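PDB 5MYP: aldehyde dehydrogenase from Trypanosoma brucei, which probably oxidises aldehydes to carboxylic acids, passing the electrons to NAD+. Local coordinates for residues 7-12 / 178-183; 42-47 / 86-91; 320-325 / 345-350; 393-398 / 415-420. One frame throughout, in Å; residues are numbered along the deposited sequence.

Contact 1: residues 7-12 / 178-183; sequences GVPENT and IVNGGV
Thr12 and Asn180 join the two loops by a pair of hydrogen bonds that between them use the N and O of Asn180. Thr12 N donates to Asn180 O over 2.9 Å, while Asn180 N donates to Thr12 OG1 at 2.8 Å in a bond that is almost straight (173°). With chi1 of -50°, OG1 sits beside its own backbone nitrogen, which lets the side chain and the amide of Thr12 reach the same residue.

One water extends the polar link, donating to Glu10 O at 2.7 Å and accepting from Asn180 ND2 at 2.8 Å. The same ND2 is bonded to Thr164 OG1 on helix 157-170, and two partners therefore fix the turn of this amide.

Van der Waals contacts complete the join. Pro9 lies across the Asn180 side chain at about a right angle, its CB 3.7 Å from Asn180 CG. Further along, Asn11 OD1 rests 3.4 Å from Gly181 CA, and Asn11 CA makes a CH-O contact with Asn180 O.

The N-terminal tail is thus tied to the loop between strand 176-178 and helix 183-191, in the Rossmann-like, presumably NAD-binding, domain of the aldehyde dehydrogenase fold.

Contact 2: residues 42-47 / 86-91; sequences VLRSLL and HLIEHM
Two antiparallel helices, 36-52 and 69-95, pack here through Leu43, Ile88 and Met91. Within the short segments the axes come to 10.2 Å of each other, with their directions 159° apart. No hydrogen bond crosses between them, and the contact is made by aliphatic groups.

Leu43 is the central residue. It slides past Ile88 with the two side chains pointing in opposite directions, Leu43 CB lying 3.7 Å from Ile88 CG1. Beyond that, Leu43 CD1 meets Met91 tip to tip: the methyl CE comes within 3.3 Å of Leu43 CD1, tighter than a usual carbon-carbon contact. Met91 is extended as far as SD and then bends at chi3 (-74°), which puts CE at that meeting point. Leu43 CD1 also approaches Leu87 CB at 4.1 Å.

On the flank, Ile88 CD1 lies 3.9 Å from the backbone N of Arg44. The Arg44 side chain crosses Ile88 at about a right angle, CG near Ile88 CD1, though it is modelled in two conformers and this touch is less certain.

Leu43 and Leu46 also rest on Leu139 of helix 132-143, while on helix 69-95, His90 makes a weak hydrogen bond to Glu103 of the second subunit. The arrangement is an antiparallel helix pair in the helical N-terminal part of the chain, leaning on a helix of the Rossmann-like domain.

Contact 3: residues 320-325 / 345-350; sequences SHFQRL and LTIAPT. Unlike the reference sequence in segment 320-325: Gln323 (reference His).
Thr346, whose carbonyl oxygen touches the Phe322 ring, has its OG1 gripped by two groups: the hydroxyl of Thr344 and NH2 of Arg66. Its CB points away from the helix, and the contact with Phe322 is left to its carbonyl oxygen.

The contact itself carries no hydrogen bond. Phe322 is its centre, with CG anti to the backbone N (chi1 178°). Thr346 O lies at the ring edge, near the ring plane, 3.5 Å from Phe322 CE2. Beside it, Ile347 CG1 comes up obliquely to 3.3 Å from the same CE2, a close fit. Ile347 CD1 continues past the ring, 3.6 Å from Phe322 CD2, and ends against the next turn of the helix, 3.7 Å from Leu325 CB. One branch of Ile347 thus touches both Phe322 and Leu325, three residues on. On the other flank, Leu345 leans back toward the helix and sets its CD2 3.7 Å from Phe322 CB.

Leu345 has a positive phi (51°) and, together with Thr346, faces Asp341 in a G1 beta bulge at the start of the strand.

Helix 319-328 thus covers the Ile347 side of strand 346-353. Thr346 and Ala348 turn to helix 289-296 instead, while the strand itself pairs antiparallel with strands 333-336 and 340-341 and parallel with strand 370-376.

Contact 4: residues 393-398 / 415-420; sequences LALYVF and GAVVVN
The Phe398 ring has the backbone of Asn420 over one face, with Asn420 N above it and Asn420 C 3.4 Å from Phe398 CE2; the Tyr396 ring instead has Val418 CB at its edge, close to the ring plane and 3.8 Å from Tyr396 CD1. Both pairs belong to a beta-alpha-beta unit in which strand 395-398, helix 402-411 and strand 417-419 follow one another and the two strands run parallel.

Four backbone hydrogen bonds hold the strands in step. Leu395 N donates to Ala416 O and Val397 N to Val418 O, and in return Leu395 O takes Val418 N at 3.1 Å and Val397 O takes Asn420 N at 2.8 Å. CH-O contacts fill in between them, such as Val417 CA to Leu395 O at 3.2 Å. At the start, a CB on Gly415 would point toward the first strand and collide with Leu393 O, so only glycine fits; Gly415 CA itself is 3.1 Å from that oxygen.

Tyr396 and Val418 share one face, side by side and pointing the same way, and the tyrosine hydroxyl is bonded to Ile260 O. The other face carries Leu395, Val397, Val417 and Val419; helix 402-411 covers both Val397 and Val419. Leu393 brings its side chain to about 4 Å from those of Cys259 and Glu223, the predicted active-site residues.

A strand of the second subunit pairs parallel with residues 417-419, continuing the sheet across the dimer. Just past strand 417-419, Asn420 ND2 donates to Arg462 O of the second subunit, while Asn420 OD1 accepts from Ser399 N and lies 3.3 Å from Phe398 CA.

Along the chain, contact 2 falls between the two segments of contact 1, and contacts 3 and 4 follow in series. None of the four touches another. Contacts 1 and 2 have centres about 27 Å apart: the first ties the N-terminal tail to the loop after strand 176-178, the second packs the early helices. Contacts 3 and 4 reach the same mixed sheet, with centres about 25 Å apart, through strands 346-353 and 395-398 with 417-419. Contacts 1 and 4 lie on opposite sides of the chain's centre, about 36 Å between centres. Contact 4 is the one beside the predicted active-site residues, and its sheet continues into the second subunit, so the sheet next to those residues is also part of the dimer interface.

Contact 1: residues 7-12 / 178-183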
loop_
_atom_site.group_PDB
_atom_site.type_symbol
_atom_site.label_atom_id
_atom_site.label_comp_id
_atom_site.label_asym_id
_atom_site.label_seq_id
_atom_site.Cartn_x
_atom_site.Cartn_y
_atom_site.Cartn_z
ATOM N N GLY A 7 -29.615 13.973 -19.880
ATOM C CA GLY A 7 -28.258 13.515 -20.202
ATOM C C GLY A 7 -27.202 13.832 -19.149
ATOM O O GLY A 7 -26.006 13.719 -19.426
ATOM N N VAL A 8 -27.640 14.222 -17.949
ATOM C CA VAL A 8 -26.745 14.618 -16.855
ATOM C C VAL A 8 -27.352 14.160 -15.518
ATOM O O VAL A 8 -28.574 14.214 -15.350
ATOM C CB VAL A 8 -26.508 16.155 -16.829
ATOM C CG1 VAL A 8 -25.645 16.601 -18.003
ATOM C CG2 VAL A 8 -27.821 16.942 -16.815
ATOM N N PRO A 9 -26.512 13.690 -14.572
ATOM C CA PRO A 9 -27.043 13.372 -13.250
ATOM C C PRO A 9 -27.228 14.638 -12.409
ATOM O O PRO A 9 -26.502 15.616 -12.596
ATOM C CB PRO A 9 -25.959 12.469 -12.652
ATOM C CG PRO A 9 -24.706 12.934 -13.285
ATOM C CD PRO A 9 -25.073 13.378 -14.670
ATOM N N GLU A 10 -28.198 14.615 -11.501
ATOM C CA GLU A 10 -28.377 15.704 -10.543
ATOM C C GLU A 10 -27.193 15.704 -9.577
ATOM O O GLU A 10 -26.793 14.643 -9.096
ATOM C CB GLU A 10 -29.689 15.530 -9.773
ATOM C CG GLU A 10 -30.040 16.694 -8.853
ATOM C CD GLU A 10 -31.354 16.490 -8.109
ATOM O OE1 GLU A 10 -32.276 15.850 -8.667
ATOM O OE2 GLU A 10 -31.473 16.978 -6.962
ATOM N N ASN A 11 -26.629 16.883 -9.308
ATOM C CA ASN A 11 -25.542 17.012 -8.333
ATOM C C ASN A 11 -26.054 16.650 -6.942
ATOM O O ASN A 11 -27.147 17.062 -6.553
ATOM C CB ASN A 11 -24.981 18.438 -8.299
ATOM C CG ASN A 11 -24.209 18.809 -9.556
ATOM O OD1 ASN A 11 -23.603 17.965 -10.217
ATOM N ND2 ASN A 11 -24.211 20.093 -9.880
ATOM N N THR A 12 -25.269 15.863 -6.207
ATOM C CA THR A 12 -25.589 15.543 -4.822
ATOM C C THR A 12 -25.398 16.804 -3.986
ATOM O O THR A 12 -24.359 17.454 -4.085
ATOM C CB THR A 12 -24.675 14.429 -4.275
ATOM O OG1 THR A 12 -24.660 13.328 -5.197
ATOM C CG2 THR A 12 -25.149 13.960 -2.891
ATOM N N ILE A 178 -23.890 6.776 -3.845
ATOM C CA ILE A 178 -23.446 7.497 -5.040
ATOM C C ILE A 178 -23.379 8.994 -4.742
ATOM O O ILE A 178 -24.328 9.564 -4.200
ATOM C CB ILE A 178 -24.371 7.248 -6.254
ATOM C CG1 ILE A 178 -24.539 5.735 -6.514
ATOM C CG2 ILE A 178 -23.817 7.950 -7.494
ATOM C CD1 ILE A 178 -25.563 5.389 -7.578
ATOM N N VAL A 179 -22.248 9.612 -5.081
ATOM C CA VAL A 179 -22.093 11.066 -5.015
ATOM C C VAL A 179 -21.802 11.555 -6.430
ATOM O O VAL A 179 -20.823 11.136 -7.037
ATOM C CB VAL A 179 -20.966 11.489 -4.045
ATOM C CG1 VAL A 179 -20.724 12.996 -4.111
ATOM C CG2 VAL A 179 -21.304 11.075 -2.622
ATOM N N ASN A 180 -22.647 12.448 -6.938
ATOM C CA ASN A 180 -22.507 13.005 -8.279
ATOM C C ASN A 180 -22.124 14.478 -8.190
ATOM O O ASN A 180 -22.620 15.200 -7.323
ATOM C CB ASN A 180 -23.819 12.839 -9.070
ATOM C CG ASN A 180 -23.943 11.465 -9.715
ATOM O OD1 ASN A 180 -23.105 11.095 -10.524
ATOM N ND2 ASN A 180 -24.990 10.710 -9.366
ATOM N N GLY A 181 -21.230 14.899 -9.082
ATOM C CA GLY A 181 -20.828 16.300 -9.192
ATOM C C GLY A 181 -19.386 16.480 -9.609
ATOM O O GLY A 181 -18.735 15.531 -10.040
ATOM N N GLY A 182 -18.889 17.704 -9.452
ATOM C CA GLY A 182 -17.532 18.077 -9.862
ATOM C C GLY A 182 -16.630 18.273 -8.656
ATOM O O GLY A 182 -16.639 17.463 -7.725
ATOM N N VAL A 183 -15.864 19.365 -8.668
ATOM C CA VAL A 183 -14.848 19.623 -7.648
ATOM C C VAL A 183 -15.469 19.840 -6.272
ATOM O O VAL A 183 -14.974 19.296 -5.285
ATOM C CB VAL A 183 -13.949 20.830 -8.033
ATOM C CG1 VAL A 183 -13.007 21.222 -6.895
ATOM C CG2 VAL A 183 -13.142 20.491 -9.282
HETATM O O HOH W 1 -27.147 12.086 -8.169
#

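Contact 2: residues 42-47 / 86-91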
loop_
_atom_site.group_PDB
_atom_site.type_symbol
_atom_site.label_atom_id
_atom_site.label_comp_id
_atom_site.label_asym_id
_atom_site.label_seq_id
_atom_site.Cartn_x
_atom_site.Cartn_y
_atom_site.Cartn_z
ATOM N N VAL A 42 -24.849 -9.643 -4.211
ATOM C CA VAL A 42 -24.533 -8.305 -4.729
ATOM C C VAL A 42 -23.749 -8.373 -6.044
ATOM O O VAL A 42 -24.043 -7.626 -6.982
ATOM C CB VAL A 42 -23.757 -7.460 -3.687
ATOM C CG1 VAL A 42 -23.208 -6.176 -4.286
ATOM C CG2 VAL A 42 -24.649 -7.134 -2.503
ATOM N N LEU A 43 -22.756 -9.260 -6.103
ATOM C CA LEU A 43 -21.977 -9.455 -7.327
ATOM C C LEU A 43 -22.842 -9.960 -8.477
ATOM O O LEU A 43 -22.744 -9.441 -9.585
ATOM C CB LEU A 43 -20.793 -10.396 -7.088
ATOM C CG LEU A 43 -19.683 -9.841 -6.182
ATOM C CD1 LEU A 43 -18.670 -10.941 -5.915
ATOM C CD2 LEU A 43 -19.002 -8.608 -6.779
ATOM N N ARG A 44 -23.681 -10.962 -8.208
ATOM C CA ARG A 44 -24.632 -11.473 -9.213
ATOM C C ARG A 44 -25.597 -10.387 -9.702
ATOM O O ARG A 44 -25.928 -10.335 -10.886
ATOM C CB ARG A 44 -25.434 -12.661 -8.669
ATOM C CG ARG A 44 -24.646 -13.965 -8.603
ATOM C CD ARG A 44 -25.551 -15.180 -8.431
ATOM N NE ARG A 44 -26.680 -14.943 -7.525
ATOM C CZ ARG A 44 -26.720 -15.221 -6.217
ATOM N NH1 ARG A 44 -25.687 -15.776 -5.572
ATOM N NH2 ARG A 44 -27.831 -14.944 -5.533
ATOM N N SER A 45 -26.053 -9.514 -8.783
ATOM C CA SER A 45 -26.929 -8.378 -9.126
ATOM C C SER A 45 -26.217 -7.336 -9.985
ATOM O O SER A 45 -26.824 -6.760 -10.886
ATOM C CB SER A 45 -27.477 -7.708 -7.863
ATOM O OG SER A 45 -28.122 -8.645 -7.023
ATOM N N LEU A 46 -24.937 -7.091 -9.706
ATOM C CA LEU A 46 -24.116 -6.198 -10.543
ATOM C C LEU A 46 -23.822 -6.804 -11.925
ATOM O O LEU A 46 -23.739 -6.076 -12.908
ATOM C CB LEU A 46 -22.823 -5.789 -9.827
ATOM C CG LEU A 46 -23.030 -4.795 -8.683
ATOM C CD1 LEU A 46 -21.771 -4.627 -7.849
ATOM C CD2 LEU A 46 -23.508 -3.444 -9.197
ATOM N N LEU A 47 -23.678 -8.127 -12.001
ATOM C CA LEU A 47 -23.632 -8.816 -13.298
ATOM C C LEU A 47 -24.923 -8.562 -14.078
ATOM O O LEU A 47 -24.876 -8.218 -15.265
ATOM C CB LEU A 47 -23.406 -10.323 -13.129
ATOM C CG LEU A 47 -23.368 -11.204 -14.381
ATOM C CD1 LEU A 47 -22.323 -10.721 -15.364
ATOM C CD2 LEU A 47 -23.095 -12.646 -13.983
ATOM N N HIS A 86 -15.080 -14.030 -12.352
ATOM C CA HIS A 86 -13.857 -14.313 -11.603
ATOM C C HIS A 86 -14.083 -14.188 -10.095
ATOM O O HIS A 86 -13.757 -15.102 -9.343
ATOM C CB HIS A 86 -12.728 -13.368 -12.044
ATOM C CG HIS A 86 -11.454 -13.537 -11.276
ATOM N ND1 HIS A 86 -10.330 -14.117 -11.822
ATOM C CD2 HIS A 86 -11.128 -13.206 -10.002
ATOM C CE1 HIS A 86 -9.367 -14.140 -10.916
ATOM N NE2 HIS A 86 -9.827 -13.593 -9.804
ATOM N N LEU A 87 -14.636 -13.056 -9.666
ATOM C CA LEU A 87 -14.807 -12.775 -8.235
ATOM C C LEU A 87 -15.794 -13.727 -7.553
ATOM O O LEU A 87 -15.531 -14.176 -6.437
ATOM C CB LEU A 87 -15.200 -11.304 -7.999
ATOM C CG LEU A 87 -14.077 -10.291 -8.293
ATOM C CD1 LEU A 87 -14.617 -8.870 -8.260
ATOM C CD2 LEU A 87 -12.904 -10.441 -7.329
ATOM N N ILE A 88 -16.899 -14.055 -8.226
ATOM C CA ILE A 88 -17.866 -15.030 -7.693
ATOM C C ILE A 88 -17.233 -16.427 -7.609
ATOM O O ILE A 88 -17.292 -17.068 -6.556
ATOM C CB ILE A 88 -19.176 -15.080 -8.522
ATOM C CG1 ILE A 88 -19.934 -13.754 -8.392
ATOM C CG2 ILE A 88 -20.073 -16.234 -8.063
ATOM C CD1 ILE A 88 -21.050 -13.569 -9.404
ATOM N N GLU A 89 -16.628 -16.874 -8.710
ATOM C CA GLU A 89 -15.994 -18.204 -8.785
ATOM C C GLU A 89 -14.922 -18.440 -7.727
ATOM O O GLU A 89 -14.851 -19.529 -7.156
ATOM C CB GLU A 89 -15.349 -18.428 -10.160
ATOM C CG GLU A 89 -16.321 -18.729 -11.294
ATOM C CD GLU A 89 -15.670 -18.635 -12.665
ATOM O OE1 GLU A 89 -14.422 -18.734 -12.752
ATOM O OE2 GLU A 89 -16.408 -18.463 -13.660
ATOM N N HIS A 90 -14.087 -17.428 -7.484
ATOM C CA HIS A 90 -12.907 -17.577 -6.624
ATOM C C HIS A 90 -13.057 -17.029 -5.194
ATOM O O HIS A 90 -12.106 -17.110 -4.419
ATOM C CB HIS A 90 -11.690 -16.931 -7.300
ATOM C CG HIS A 90 -11.344 -17.537 -8.625
ATOM N ND1 HIS A 90 -11.003 -18.864 -8.772
ATOM C CD2 HIS A 90 -11.279 -16.996 -9.862
ATOM C CE1 HIS A 90 -10.753 -19.117 -10.044
ATOM N NE2 HIS A 90 -10.917 -18.000 -10.729
ATOM N N MET A 91 -14.231 -16.504 -4.833
ATOM C CA MET A 91 -14.418 -15.847 -3.524
ATOM C C MET A 91 -14.080 -16.759 -2.350
ATOM O O MET A 91 -13.375 -16.353 -1.424
ATOM C CB MET A 91 -15.852 -15.350 -3.348
ATOM C CG MET A 91 -16.062 -14.489 -2.109
ATOM S SD MET A 91 -17.784 -13.992 -1.949
ATOM C CE MET A 91 -17.860 -12.757 -3.237
#

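Contact 3: residues 320-325 / 345-350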
loop_
_atom_site.group_PDB
_atom_site.type_symbol
_atom_site.label_atom_id
_atom_site.label_comp_id
_atom_site.label_asym_id
_atom_site.label_seq_id
_atom_site.Cartn_x
_atom_site.Cartn_y
_atom_site.Cartn_z
ATOM N N SER A 320 -10.665 22.367 -25.028
ATOM C CA SER A 320 -9.358 22.635 -24.411
ATOM C C SER A 320 -8.329 21.549 -24.730
ATOM O O SER A 320 -7.205 21.850 -25.132
ATOM C CB SER A 320 -9.510 22.766 -22.896
ATOM O OG SER A 320 -10.446 23.783 -22.580
ATOM N N HIS A 321 -8.730 20.292 -24.554
ATOM C CA HIS A 321 -7.879 19.147 -24.899
ATOM C C HIS A 321 -7.607 19.066 -26.410
ATOM O O HIS A 321 -6.502 18.713 -26.819
ATOM C CB HIS A 321 -8.486 17.834 -24.382
ATOM C CG HIS A 321 -8.314 17.627 -22.905
ATOM N ND1 HIS A 321 -7.793 16.465 -22.373
ATOM C CD2 HIS A 321 -8.578 18.437 -21.851
ATOM C CE1 HIS A 321 -7.754 16.565 -21.055
ATOM N NE2 HIS A 321 -8.223 17.752 -20.714
ATOM N N PHE A 322 -8.612 19.403 -27.223
ATOM C CA PHE A 322 -8.457 19.461 -28.681
ATOM C C PHE A 322 -7.351 20.445 -29.095
ATOM O O PHE A 322 -6.461 20.082 -29.863
ATOM C CB PHE A 322 -9.787 19.835 -29.356
ATOM C CG PHE A 322 -9.698 19.956 -30.850
ATOM C CD1 PHE A 322 -9.333 21.163 -31.448
ATOM C CD2 PHE A 322 -9.986 18.870 -31.666
ATOM C CE1 PHE A 322 -9.245 21.277 -32.824
ATOM C CE2 PHE A 322 -9.901 18.979 -33.045
ATOM C CZ PHE A 322 -9.527 20.184 -33.625
ATOM N N GLN A 323 -7.420 21.675 -28.584
ATOM C CA GLN A 323 -6.434 22.714 -28.909
ATOM C C GLN A 323 -5.020 22.335 -28.458
ATOM O O GLN A 323 -4.054 22.575 -29.180
ATOM C CB GLN A 323 -6.841 24.061 -28.295
ATOM C CG GLN A 323 -8.118 24.646 -28.885
ATOM C CD GLN A 323 -8.775 25.682 -27.986
ATOM O OE1 GLN A 323 -8.101 26.416 -27.263
ATOM N NE2 GLN A 323 -10.101 25.751 -28.039
ATOM N N ARG A 324 -4.912 21.741 -27.269
ATOM C CA ARG A 324 -3.630 21.230 -26.743
ATOM C C ARG A 324 -2.989 20.191 -27.675
ATOM O O ARG A 324 -1.790 20.250 -27.945
ATOM C CB ARG A 324 -3.854 20.625 -25.347
ATOM C CG ARG A 324 -2.637 19.998 -24.682
ATOM C CD ARG A 324 -2.984 19.522 -23.278
ATOM N NE ARG A 324 -1.935 18.683 -22.694
ATOM C CZ ARG A 324 -1.758 17.374 -22.913
ATOM N NH1 ARG A 324 -2.554 16.678 -23.731
ATOM N NH2 ARG A 324 -0.753 16.748 -22.304
ATOM N N LEU A 325 -3.802 19.257 -28.167
ATOM C CA LEU A 325 -3.331 18.219 -29.088
ATOM C C LEU A 325 -2.944 18.786 -30.454
ATOM O O LEU A 325 -1.948 18.362 -31.039
ATOM C CB LEU A 325 -4.381 17.113 -29.245
ATOM C CG LEU A 325 -4.606 16.270 -27.981
ATOM C CD1 LEU A 325 -5.933 15.529 -28.044
ATOM C CD2 LEU A 325 -3.458 15.295 -27.757
ATOM N N LEU A 345 -14.744 17.868 -32.550
ATOM C CA LEU A 345 -13.618 17.433 -31.707
ATOM C C LEU A 345 -12.959 16.140 -32.229
ATOM O O LEU A 345 -12.720 15.189 -31.481
ATOM C CB LEU A 345 -14.075 17.293 -30.250
ATOM C CG LEU A 345 -14.626 18.559 -29.574
ATOM C CD1 LEU A 345 -15.312 18.215 -28.261
ATOM C CD2 LEU A 345 -13.519 19.581 -29.346
ATOM N N THR A 346 -12.684 16.137 -33.530
ATOM C CA THR A 346 -12.131 14.984 -34.225
ATOM C C THR A 346 -10.685 15.280 -34.591
ATOM O O THR A 346 -10.419 16.284 -35.246
ATOM C CB THR A 346 -12.926 14.683 -35.508
ATOM O OG1 THR A 346 -14.306 14.475 -35.184
ATOM C CG2 THR A 346 -12.397 13.441 -36.186
ATOM N N ILE A 347 -9.764 14.429 -34.139
ATOM C CA ILE A 347 -8.362 14.476 -34.564
ATOM C C ILE A 347 -7.950 13.063 -34.981
ATOM O O ILE A 347 -7.967 12.146 -34.163
ATOM C CB ILE A 347 -7.415 14.971 -33.445
ATOM C CG1 ILE A 347 -7.828 16.363 -32.948
ATOM C CG2 ILE A 347 -5.961 14.990 -33.936
ATOM C CD1 ILE A 347 -7.046 16.849 -31.744
ATOM N N ALA A 348 -7.590 12.889 -36.253
ATOM C CA ALA A 348 -7.154 11.584 -36.747
ATOM C C ALA A 348 -5.775 11.233 -36.172
ATOM O O ALA A 348 -5.008 12.136 -35.828
ATOM C CB ALA A 348 -7.103 11.572 -38.268
ATOM N N PRO A 349 -5.456 9.926 -36.064
ATOM C CA PRO A 349 -4.127 9.539 -35.592
ATOM C C PRO A 349 -3.031 10.179 -36.437
ATOM O O PRO A 349 -3.098 10.145 -37.669
ATOM C CB PRO A 349 -4.119 8.011 -35.728
ATOM C CG PRO A 349 -5.548 7.621 -35.727
ATOM C CD PRO A 349 -6.287 8.752 -36.372
ATOM N N THR A 350 -2.062 10.788 -35.762
ATOM C CA THR A 350 -1.053 11.614 -36.401
ATOM C C THR A 350 0.326 11.187 -35.920
ATOM O O THR A 350 0.584 11.169 -34.715
ATOM C CB THR A 350 -1.304 13.094 -36.080
ATOM O OG1 THR A 350 -2.585 13.479 -36.603
ATOM C CG2 THR A 350 -0.216 13.993 -36.666
#

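Contact 4: residues 393-398 / 415-420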
loop_
_atom_site.group_PDB
_atom_site.type_symbol
_atom_site.label_atom_id
_atom_site.label_comp_id
_atom_site.label_asym_id
_atom_site.label_seq_id
_atom_site.Cartn_x
_atom_site.Cartn_y
_atom_site.Cartn_z
ATOM N N LEU A 393 2.697 3.940 -16.788
ATOM C CA LEU A 393 1.826 2.828 -16.420
ATOM C C LEU A 393 2.132 1.564 -17.231
ATOM O O LEU A 393 2.007 0.453 -16.719
ATOM C CB LEU A 393 0.359 3.225 -16.597
ATOM C CG LEU A 393 -0.712 2.282 -16.047
ATOM C CD1 LEU A 393 -0.489 1.984 -14.570
ATOM C CD2 LEU A 393 -2.092 2.880 -16.263
ATOM N N ALA A 394 2.526 1.735 -18.490
ATOM C CA ALA A 394 2.890 0.612 -19.352
ATOM C C ALA A 394 4.174 0.911 -20.115
ATOM O O ALA A 394 4.521 2.066 -20.338
ATOM C CB ALA A 394 1.755 0.306 -20.319
ATOM N N LEU A 395 4.887 -0.147 -20.478
ATOM C CA LEU A 395 6.043 -0.066 -21.362
ATOM C C LEU A 395 5.924 -1.212 -22.353
ATOM O O LEU A 395 5.669 -2.350 -21.961
ATOM C CB LEU A 395 7.345 -0.167 -20.562
ATOM C CG LEU A 395 8.668 -0.119 -21.344
ATOM C CD1 LEU A 395 9.755 0.581 -20.541
ATOM C CD2 LEU A 395 9.140 -1.503 -21.763
ATOM N N TYR A 396 6.120 -0.910 -23.631
ATOM C CA TYR A 396 5.918 -1.876 -24.700
ATOM C C TYR A 396 7.215 -2.075 -25.475
ATOM O O TYR A 396 7.894 -1.104 -25.800
ATOM C CB TYR A 396 4.804 -1.387 -25.625
ATOM C CG TYR A 396 3.498 -1.115 -24.908
ATOM C CD1 TYR A 396 2.890 -2.108 -24.149
ATOM C CD2 TYR A 396 2.865 0.129 -24.993
ATOM C CE1 TYR A 396 1.695 -1.875 -23.484
ATOM C CE2 TYR A 396 1.666 0.370 -24.339
ATOM C CZ TYR A 396 1.085 -0.639 -23.585
ATOM O OH TYR A 396 -0.114 -0.429 -22.942
ATOM N N VAL A 397 7.558 -3.334 -25.753
ATOM C CA VAL A 397 8.773 -3.679 -26.496
ATOM C C VAL A 397 8.413 -4.642 -27.621
ATOM O O VAL A 397 7.889 -5.723 -27.361
ATOM C CB VAL A 397 9.838 -4.345 -25.592
ATOM C CG1 VAL A 397 11.122 -4.623 -26.379
ATOM C CG2 VAL A 397 10.122 -3.475 -24.375
ATOM N N PHE A 398 8.681 -4.243 -28.861
ATOM C CA PHE A 398 8.523 -5.124 -30.013
ATOM C C PHE A 398 9.900 -5.628 -30.424
ATOM O O PHE A 398 10.760 -4.838 -30.817
ATOM C CB PHE A 398 7.826 -4.404 -31.168
ATOM C CG PHE A 398 6.357 -4.194 -30.941
ATOM C CD1 PHE A 398 5.905 -3.106 -30.203
ATOM C CD2 PHE A 398 5.421 -5.082 -31.461
ATOM C CE1 PHE A 398 4.547 -2.909 -29.987
ATOM C CE2 PHE A 398 4.064 -4.892 -31.249
ATOM C CZ PHE A 398 3.625 -3.801 -30.510
ATOM N N GLY A 415 4.613 0.433 -14.771
ATOM C CA GLY A 415 3.519 -0.309 -14.147
ATOM C C GLY A 415 3.371 -1.724 -14.693
ATOM O O GLY A 415 2.945 -2.621 -13.978
ATOM N N ALA A 416 3.714 -1.910 -15.966
ATOM C CA ALA A 416 3.754 -3.228 -16.591
ATOM C C ALA A 416 4.633 -3.200 -17.836
ATOM O O ALA A 416 4.971 -2.127 -18.340
ATOM C CB ALA A 416 2.348 -3.680 -16.962
ATOM N N VAL A 417 5.002 -4.389 -18.308
ATOM C CA VAL A 417 5.673 -4.566 -19.594
ATOM C C VAL A 417 4.873 -5.564 -20.423
ATOM O O VAL A 417 4.499 -6.627 -19.919
ATOM C CB VAL A 417 7.117 -5.090 -19.431
ATOM C CG1 VAL A 417 7.781 -5.327 -20.790
ATOM C CG2 VAL A 417 7.934 -4.125 -18.591
ATOM N N VAL A 418 4.598 -5.210 -21.680
ATOM C CA VAL A 418 4.076 -6.159 -22.658
ATOM C C VAL A 418 5.087 -6.263 -23.794
ATOM O O VAL A 418 5.551 -5.238 -24.304
ATOM C CB VAL A 418 2.693 -5.761 -23.222
ATOM C CG1 VAL A 418 2.108 -6.900 -24.055
ATOM C CG2 VAL A 418 1.738 -5.387 -22.100
ATOM N N VAL A 419 5.437 -7.492 -24.174
ATOM C CA VAL A 419 6.327 -7.730 -25.311
ATOM C C VAL A 419 5.482 -8.111 -26.530
ATOM O O VAL A 419 4.656 -9.033 -26.462
ATOM C CB VAL A 419 7.389 -8.814 -25.011
ATOM C CG1 VAL A 419 8.284 -9.062 -26.225
ATOM C CG2 VAL A 419 8.224 -8.415 -23.799
ATOM N N ASN A 420 5.688 -7.373 -27.622
ATOM C CA ASN A 420 5.025 -7.590 -28.921
ATOM C C ASN A 420 3.523 -7.303 -28.958
ATOM O O ASN A 420 2.815 -7.807 -29.824
ATOM C CB ASN A 420 5.340 -8.989 -29.490
ATOM C CG ASN A 420 6.820 -9.199 -29.734
ATOM O OD1 ASN A 420 7.534 -8.272 -30.107
ATOM N ND2 ASN A 420 7.287 -10.421 -29.537
#